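Putative cell adhesion protein (Bacteroides thetaiotaomicron, PDB 4DGU) is probably a fimbrillin-like pilus subunit, built from transthyretin-like beta domains, that takes part in cell adhesion and binds zinc ions. Local coordinates at residues A[146-152]-A[200-205]; A[164-168]-A[189-193]. One frame throughout, in Å; residues are numbered along the deposited sequence. Where two conformers were deposited one is given.

Contact 1. Residues A[146-152]-A[200-205]; sequences AKVELSL and IGTITV
K147 and T204 hold each other by two backbone hydrogen bonds at one end of an antiparallel strand pair, part of a sheet in this fimbrillin-like protein. Strand 147-152 runs at 165° to strand 201-204, their axes 4.7 Å apart at closest. K147 N reaches T204 O over 2.7 Å and K147 O accepts T204 N in return; E149 and T202 form the next hydrogen-bonded pair. Beyond them S151 N still finds I200 O at 2.7 Å, but this bond is more bent, 141° at the hydrogen. V148 with I203 and L150 with G201 are the non-hydrogen-bonded pairs between these, and the backbones come close enough there for CA-H...O contacts, such as I203 CA to K147 O at 3.2 Å.

Side chains sort by face. K147, E149, T202 and T204 share the polar one, where K147 touches E177 and E149 touches N175 of strand 173-177. V148, L150 and I203 take the apolar one: I212 and V228 touch V148, and I239 of the second subunit packs on L150 and I200, so this face reaches the subunit interface.

I200 does most of the apolar work at its end. A chi1 of 59° swings its ethyl branch toward the two leucines and leaves CG2 3.5 Å from S151 O; the CD1 at the tip of that branch touches L150 CD2 at 4.0 Å and L152 CD2 at 3.9 Å. At the other end the CD1 methyl of I203 meets A146 CB at 3.6 Å.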
loop_
_atom_site.group_PDB
_atom_site.type_symbol
_atom_site.label_atom_id
_atom_site.label_comp_id
_atom_site.label_asym_id
_atom_site.label_seq_id
_atom_site.Cartn_x
_atom_site.Cartn_y
_atom_site.Cartn_z
ATOM N N ALA A 146 -24.403 -14.685 13.659
ATOM C CA ALA A 146 -24.344 -14.531 12.213
ATOM C C ALA A 146 -23.440 -15.589 11.579
ATOM O O ALA A 146 -22.419 -15.968 12.162
ATOM C CB ALA A 146 -23.836 -13.150 11.865
ATOM N N LYS A 147 -23.837 -16.082 10.402
ATOM C CA LYS A 147 -23.072 -17.060 9.631
ATOM C C LYS A 147 -22.165 -16.287 8.655
ATOM O O LYS A 147 -22.652 -15.430 7.926
ATOM C CB LYS A 147 -24.018 -18.049 8.900
ATOM C CG LYS A 147 -23.308 -19.159 8.107
ATOM C CD LYS A 147 -24.225 -20.335 7.768
ATOM C CE LYS A 147 -25.020 -20.154 6.492
ATOM N NZ LYS A 147 -25.848 -21.354 6.188
ATOM N N VAL A 148 -20.849 -16.559 8.691
ATOM C CA VAL A 148 -19.854 -15.920 7.833
ATOM C C VAL A 148 -19.266 -17.003 6.938
ATOM O O VAL A 148 -18.753 -18.011 7.433
ATOM C CB VAL A 148 -18.735 -15.149 8.620
ATOM C CG1 VAL A 148 -17.814 -14.383 7.664
ATOM C CG2 VAL A 148 -19.327 -14.198 9.665
ATOM N N GLU A 149 -19.340 -16.782 5.620
ATOM C CA GLU A 149 -18.807 -17.706 4.620
ATOM C C GLU A 149 -17.889 -16.990 3.636
ATOM O O GLU A 149 -18.100 -15.821 3.345
ATOM C CB GLU A 149 -19.952 -18.359 3.839
ATOM C CG GLU A 149 -20.920 -19.194 4.657
ATOM C CD GLU A 149 -22.077 -19.714 3.824
ATOM O OE1 GLU A 149 -22.931 -18.891 3.414
ATOM O OE2 GLU A 149 -22.115 -20.938 3.555
ATOM N N LEU A 150 -16.904 -17.704 3.093
ATOM C CA LEU A 150 -16.005 -17.198 2.053
ATOM C C LEU A 150 -16.103 -18.082 0.821
ATOM O O LEU A 150 -16.259 -19.296 0.960
ATOM C CB LEU A 150 -14.539 -17.158 2.523
ATOM C CG LEU A 150 -14.183 -16.263 3.684
ATOM C CD1 LEU A 150 -12.713 -16.457 4.056
ATOM C CD2 LEU A 150 -14.523 -14.772 3.397
ATOM N N SER A 151 -16.004 -17.498 -0.368
ATOM C CA SER A 151 -16.032 -18.261 -1.615
ATOM C C SER A 151 -14.639 -18.161 -2.228
ATOM O O SER A 151 -14.272 -17.133 -2.816
ATOM C CB SER A 151 -17.126 -17.771 -2.561
ATOM O OG SER A 151 -17.021 -18.429 -3.811
ATOM N N LEU A 152 -13.839 -19.219 -2.001
ATOM C CA LEU A 152 -12.441 -19.318 -2.414
ATOM C C LEU A 152 -12.121 -20.683 -2.992
ATOM O O LEU A 152 -12.892 -21.621 -2.838
ATOM C CB LEU A 152 -11.537 -19.077 -1.196
ATOM C CG LEU A 152 -11.542 -17.687 -0.579
ATOM C CD1 LEU A 152 -10.783 -17.686 0.720
ATOM C CD2 LEU A 152 -10.982 -16.630 -1.552
ATOM N N ILE A 200 -16.055 -12.111 -2.332
ATOM C CA ILE A 200 -15.806 -13.459 -1.858
ATOM C C ILE A 200 -16.613 -13.815 -0.602
ATOM O O ILE A 200 -16.916 -14.986 -0.405
ATOM C CB ILE A 200 -14.286 -13.744 -1.658
ATOM C CG1 ILE A 200 -13.630 -12.799 -0.660
ATOM C CG2 ILE A 200 -13.544 -13.719 -2.987
ATOM C CD1 ILE A 200 -12.503 -13.462 0.156
ATOM N N GLY A 201 -16.972 -12.838 0.207
ATOM C CA GLY A 201 -17.664 -13.111 1.452
ATOM C C GLY A 201 -19.135 -12.784 1.524
ATOM O O GLY A 201 -19.665 -11.971 0.755
ATOM N N THR A 202 -19.800 -13.464 2.459
ATOM C CA THR A 202 -21.212 -13.296 2.780
ATOM C C THR A 202 -21.409 -13.456 4.273
ATOM O O THR A 202 -20.746 -14.272 4.906
ATOM C CB THR A 202 -22.163 -14.252 1.991
ATOM O OG1 THR A 202 -21.710 -15.604 2.064
ATOM C CG2 THR A 202 -22.337 -13.867 0.549
ATOM N N ILE A 203 -22.312 -12.646 4.827
ATOM C CA ILE A 203 -22.728 -12.703 6.218
ATOM C C ILE A 203 -24.258 -12.857 6.208
ATOM O O ILE A 203 -24.964 -12.050 5.588
ATOM C CB ILE A 203 -22.212 -11.553 7.133
ATOM C CG1 ILE A 203 -22.740 -11.716 8.572
ATOM C CG2 ILE A 203 -22.494 -10.159 6.564
ATOM C CD1 ILE A 203 -21.914 -11.145 9.604
ATOM N N THR A 204 -24.743 -13.934 6.839
ATOM C CA THR A 204 -26.151 -14.270 6.935
ATOM C C THR A 204 -26.582 -14.211 8.407
ATOM O O THR A 204 -25.986 -14.864 9.264
ATOM C CB THR A 204 -26.409 -15.649 6.295
ATOM O OG1 THR A 204 -25.867 -15.668 4.975
ATOM C CG2 THR A 204 -27.889 -16.019 6.254
ATOM N N VAL A 205 -27.611 -13.415 8.697
ATOM C CA VAL A 205 -28.163 -13.305 10.048
ATOM C C VAL A 205 -29.664 -13.063 9.888
ATOM O O VAL A 205 -30.081 -12.048 9.326
ATOM C CB VAL A 205 -27.437 -12.281 10.983
ATOM C CG1 VAL A 205 -27.439 -10.862 10.422
ATOM C CG2 VAL A 205 -27.989 -12.328 12.409
#

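Contact 2. Residues A[164-168]-A[189-193]; sequences TIEIN and VLPQK
I167 and I165, two residues apart on strand 165-167, both point their side chains at the bend around P191, and the contact they make is almost wholly apolar. The CD1 methyl of I167 touches both L190 CB, at 3.6 Å, and Q192 NE2, at 3.5 Å. CB of I167 rests near P191 O. I165 touches both L190 and P191. Its CG2 branch, anti to the backbone N, meets L190 CD2 at 3.9 Å, with the two side chains crossing at about a right angle, while its CB lies 3.9 Å from P191 CD of the pyrrolidine ring.

No direct hydrogen bond joins the segments; one water does the polar work. It donates to P191 O at 2.7 Å and accepts from I167 N at 3.1 Å. The strand N-H and the loop carbonyl are thereby both satisfied through a single molecule.

Q192 braces the bend: its NE2 donates to L190 O at 2.9 Å, nearly straight at 170°, and that oxygen lies in the plane of the Q192 amide although the donor stands above the carbonyl plane of L190. The same nitrogen also bonds to K153 O, which ties the loop to strand 147-159.

Outside this shell, strand 165-167 pairs with strand 147-159 through E166 and T157, I165 leans on M128 and T129 of strand 120-135, and the backbone of V189 hydrogen-bonds to V130 of that same strand, placing the loop between the two larger sheets.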
loop_
_atom_site.group_PDB
_atom_site.type_symbol
_atom_site.label_atom_id
_atom_site.label_comp_id
_atom_site.label_asym_id
_atom_site.label_seq_id
_atom_site.Cartn_x
_atom_site.Cartn_y
_atom_site.Cartn_z
ATOM N N THR A 164 5.402 -25.733 0.883
ATOM C CA THR A 164 4.674 -24.744 0.067
ATOM C C THR A 164 3.415 -25.317 -0.622
ATOM O O THR A 164 3.456 -26.355 -1.262
ATOM C CB THR A 164 5.634 -24.094 -0.932
ATOM O OG1 THR A 164 6.587 -23.354 -0.189
ATOM C CG2 THR A 164 4.956 -23.119 -1.859
ATOM N N ILE A 165 2.301 -24.583 -0.486
ATOM C CA ILE A 165 1.010 -24.921 -1.078
ATOM C C ILE A 165 0.739 -23.955 -2.222
ATOM O O ILE A 165 0.878 -22.743 -2.071
ATOM C CB ILE A 165 -0.151 -24.934 -0.039
ATOM C CG1 ILE A 165 0.173 -25.896 1.130
ATOM C CG2 ILE A 165 -1.488 -25.311 -0.712
ATOM C CD1 ILE A 165 -0.676 -25.699 2.378
ATOM N N GLU A 166 0.372 -24.511 -3.368
ATOM C CA GLU A 166 0.024 -23.737 -4.561
ATOM C C GLU A 166 -1.353 -24.208 -4.988
ATOM O O GLU A 166 -1.582 -25.408 -5.122
ATOM C CB GLU A 166 1.102 -23.868 -5.674
ATOM C CG GLU A 166 0.721 -23.410 -7.090
ATOM C CD GLU A 166 0.296 -21.974 -7.362
ATOM O OE1 GLU A 166 0.919 -21.037 -6.811
ATOM O OE2 GLU A 166 -0.628 -21.788 -8.186
ATOM N N ILE A 167 -2.275 -23.269 -5.121
ATOM C CA ILE A 167 -3.667 -23.520 -5.482
ATOM C C ILE A 167 -3.769 -24.032 -6.907
ATOM O O ILE A 167 -2.929 -23.723 -7.756
ATOM C CB ILE A 167 -4.537 -22.213 -5.243
ATOM C CG1 ILE A 167 -5.993 -22.526 -4.907
ATOM C CG2 ILE A 167 -4.438 -21.169 -6.356
ATOM C CD1 ILE A 167 -6.220 -22.765 -3.501
ATOM N N ASN A 168 -4.795 -24.840 -7.148
ATOM C CA ASN A 168 -5.171 -25.311 -8.481
ATOM C C ASN A 168 -5.914 -24.141 -9.155
ATOM O O ASN A 168 -7.009 -23.764 -8.709
ATOM C CB ASN A 168 -6.035 -26.579 -8.371
ATOM C CG ASN A 168 -6.506 -27.184 -9.677
ATOM O OD1 ASN A 168 -6.098 -26.800 -10.789
ATOM N ND2 ASN A 168 -7.375 -28.180 -9.557
ATOM N N VAL A 189 -7.429 -21.324 5.076
ATOM C CA VAL A 189 -7.677 -21.363 3.630
ATOM C C VAL A 189 -6.342 -21.602 2.937
ATOM O O VAL A 189 -5.277 -21.423 3.537
ATOM C CB VAL A 189 -8.447 -20.130 3.071
ATOM C CG1 VAL A 189 -9.882 -20.076 3.601
ATOM C CG2 VAL A 189 -7.707 -18.820 3.335
ATOM N N LEU A 190 -6.391 -22.048 1.690
ATOM C CA LEU A 190 -5.150 -22.301 0.983
ATOM C C LEU A 190 -4.618 -20.999 0.388
ATOM O O LEU A 190 -5.439 -20.146 0.034
ATOM C CB LEU A 190 -5.325 -23.381 -0.092
ATOM C CG LEU A 190 -5.837 -24.760 0.361
ATOM C CD1 LEU A 190 -6.079 -25.654 -0.828
ATOM C CD2 LEU A 190 -4.859 -25.450 1.333
ATOM N N PRO A 191 -3.264 -20.790 0.341
ATOM C CA PRO A 191 -2.724 -19.536 -0.243
ATOM C C PRO A 191 -3.153 -19.328 -1.693
ATOM O O PRO A 191 -3.042 -20.218 -2.528
ATOM C CB PRO A 191 -1.207 -19.722 -0.158
ATOM C CG PRO A 191 -0.990 -20.819 0.809
ATOM C CD PRO A 191 -2.176 -21.705 0.758
ATOM N N GLN A 192 -3.686 -18.142 -1.971
ATOM C CA GLN A 192 -4.197 -17.720 -3.267
ATOM C C GLN A 192 -4.334 -16.213 -3.304
ATOM O O GLN A 192 -4.378 -15.567 -2.253
ATOM C CB GLN A 192 -5.561 -18.378 -3.559
ATOM C CG GLN A 192 -6.625 -18.121 -2.487
ATOM C CD GLN A 192 -7.766 -19.093 -2.562
ATOM O OE1 GLN A 192 -8.702 -18.925 -3.325
ATOM N NE2 GLN A 192 -7.714 -20.136 -1.774
ATOM N N LYS A 193 -4.459 -15.662 -4.511
ATOM C CA LYS A 193 -4.665 -14.252 -4.701
ATOM C C LYS A 193 -6.154 -13.919 -4.618
ATOM O O LYS A 193 -6.983 -14.540 -5.286
ATOM C CB LYS A 193 -4.063 -13.790 -6.047
ATOM C CG LYS A 193 -4.381 -12.339 -6.420
ATOM C CD LYS A 193 -3.139 -11.489 -6.498
ATOM C CE LYS A 193 -3.464 -10.042 -6.781
ATOM N NZ LYS A 193 -3.795 -9.783 -8.222
HETATM O O HOH W 1 -1.442 -20.321 -4.708
#

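Contact 2 is buried throughout and lies nearer the centre of the chain, whereas contact 1, about 20 Å away centre to centre, has one apolar face packed on neighbouring strands and on the second subunit, and one polar face with exposed positions. Both use the same antiparallel sheet: strand 147-159 carries half of contact 1 and is the neighbour of strand 165-167 in contact 2. Their chemistry differs accordingly. Paired strands give contact 1 a ladder of backbone bonds, while a strand facing a loop leaves contact 2 to methyl packing and one bridging water. The two meet at L152, whose CB lies 3.5 Å from Q192 OE1 and whose CD1 packs on V189.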